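Side-chain contact in cephalosporin acylase (Bacillus halodurans, PDB 2NLZ), which probably hydrolyses amide bonds as a cephalosporin acylase of the gamma-glutamyltranspeptidase family, in the Ntn-hydrolase clan: residues P483-P486 and V487-Q491. The protein carries 1 engineered substitution. Sequence-based numbering, arbitrary orientation.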
loop_
_atom_site.group_PDB
_atom_site.type_symbol
_atom_site.label_atom_id
_atom_site.label_comp_id
_atom_site.label_asym_id
_atom_site.label_seq_id
_atom_site.Cartn_x
_atom_site.Cartn_y
_atom_site.Cartn_z
ATOM N N PRO D 483 -0.906 -2.253 -12.197
ATOM C CA PRO D 483 0.016 -2.338 -11.056
ATOM C C PRO D 483 -0.711 -2.384 -9.715
ATOM O O PRO D 483 -0.182 -2.913 -8.732
ATOM C CB PRO D 483 0.801 -1.032 -11.154
ATOM C CG PRO D 483 0.774 -0.685 -12.576
ATOM C CD PRO D 483 -0.543 -1.148 -13.103
ATOM N N THR D 484 -1.924 -1.833 -9.704
ATOM C CA THR D 484 -2.731 -1.693 -8.506
ATOM C C THR D 484 -3.765 -2.826 -8.401
ATOM O O THR D 484 -4.527 -2.891 -7.436
ATOM C CB THR D 484 -3.377 -0.282 -8.462
ATOM O OG1 THR D 484 -4.324 -0.202 -7.392
ATOM C CG2 THR D 484 -4.073 0.038 -9.789
ATOM N N PHE D 485 -3.775 -3.725 -9.385
ATOM C CA PHE D 485 -4.560 -4.959 -9.285
ATOM C C PHE D 485 -3.996 -5.816 -8.156
ATOM O O PHE D 485 -2.795 -6.098 -8.137
ATOM C CB PHE D 485 -4.512 -5.747 -10.591
ATOM C CG PHE D 485 -5.537 -6.835 -10.679
ATOM C CD1 PHE D 485 -5.264 -8.114 -10.203
ATOM C CD2 PHE D 485 -6.774 -6.587 -11.253
ATOM C CE1 PHE D 485 -6.221 -9.130 -10.281
ATOM C CE2 PHE D 485 -7.731 -7.591 -11.339
ATOM C CZ PHE D 485 -7.454 -8.866 -10.845
ATOM N N PRO D 486 -4.859 -6.219 -7.209
ATOM C CA PRO D 486 -4.441 -6.970 -6.034
ATOM C C PRO D 486 -3.668 -8.260 -6.385
ATOM O O PRO D 486 -4.160 -9.118 -7.142
ATOM C CB PRO D 486 -5.761 -7.252 -5.305
ATOM C CG PRO D 486 -6.828 -7.023 -6.315
ATOM C CD PRO D 486 -6.308 -5.974 -7.219
ATOM N N VAL D 487 -2.458 -8.360 -5.829
ATOM C CA VAL D 487 -1.451 -9.340 -6.246
ATOM C C VAL D 487 -1.816 -10.766 -5.856
ATOM O O VAL D 487 -1.606 -11.692 -6.641
ATOM C CB VAL D 487 -0.041 -8.969 -5.702
ATOM C CG1 VAL D 487 1.005 -9.998 -6.110
ATOM C CG2 VAL D 487 0.380 -7.577 -6.178
ATOM N N ASP D 488 -2.373 -10.942 -4.662
ATOM C CA ASP D 488 -2.825 -12.262 -4.234
ATOM C C ASP D 488 -3.852 -12.838 -5.214
ATOM O O ASP D 488 -3.760 -14.010 -5.596
ATOM C CB ASP D 488 -3.406 -12.220 -2.819
ATOM C CG ASP D 488 -4.005 -13.548 -2.407
ATOM O OD1 ASP D 488 -5.223 -13.584 -2.128
ATOM O OD2 ASP D 488 -3.264 -14.559 -2.402
ATOM N N ILE D 489 -4.812 -11.998 -5.615
ATOM C CA ILE D 489 -5.867 -12.379 -6.558
ATOM C C ILE D 489 -5.300 -12.680 -7.941
ATOM O O ILE D 489 -5.661 -13.685 -8.573
ATOM C CB ILE D 489 -6.983 -11.312 -6.633
ATOM C CG1 ILE D 489 -7.814 -11.357 -5.344
ATOM C CG2 ILE D 489 -7.874 -11.543 -7.861
ATOM C CD1 ILE D 489 -8.680 -10.142 -5.094
ATOM N N ALA D 490 -4.390 -11.824 -8.388
ATOM C CA ALA D 490 -3.688 -12.033 -9.645
ATOM C C ALA D 490 -3.054 -13.410 -9.689
ATOM O O ALA D 490 -3.276 -14.174 -10.634
ATOM C CB ALA D 490 -2.634 -10.980 -9.837
ATOM N N GLN D 491 -2.278 -13.730 -8.657
ATOM C CA GLN D 491 -1.588 -15.013 -8.610
ATOM C C GLN D 491 -2.517 -16.221 -8.416
ATOM O O GLN D 491 -2.206 -17.320 -8.870
ATOM C CB GLN D 491 -0.480 -14.971 -7.572
ATOM C CG GLN D 491 0.751 -14.281 -8.095
ATOM C CD GLN D 491 1.710 -13.917 -6.991
ATOM O OE1 GLN D 491 1.348 -13.921 -5.812
ATOM N NE2 GLN D 491 2.944 -13.593 -7.362
#
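Phe485 sets its ring against the first turn of helix 487-495: CE1 is 3.8 Å from Ile489 CG2, which approaches obliquely, and CD1 is 3.9 Å from the methyl CB of Ala490. With CG anti to the backbone N (chi1 -166°), the ring swings toward the helix. Ala490 N meets the ring edge nearly in plane, while Pro486 CD sits over one face, 3.6 Å above the plane and offset toward the rim. A small residue suits position 490, since its methyl lets the flat ring come close, and the ring of Tyr297 meets Phe485 edge-to-face. An alanine in place of Phe485 would probably open a gap beside Ile489 and Ala490 and leave Tyr297 without its aromatic partner.

Pro486 occupies the N-cap, where a residue lacking an N-H costs the helix no bond. Its carbonyl O accepts from Ala490 N at 3.0 Å (N-H...O angle 162°), in the carbonyl plane, and so begins the helical pattern that Gln491 N to Val487 O continues. The pyrrolidine also touches Ile489, CG to CD1 at 3.8 Å.

The other side of the turn is looser within this contact: the Asp488 carboxylate does not touch the proline, and its OD1 is hydrogen-bonded to Ser9 of the second subunit. Val487, the apolar part of this side, packs on Pro483 of that subunit, so this side faces the second subunit. Phe485 (N') packing on Ala490 (N4) across the proline N-cap is a hydrophobic staple at the helix N-terminus, where the loop after strand 478-481 enters helix 487-495 in this fold.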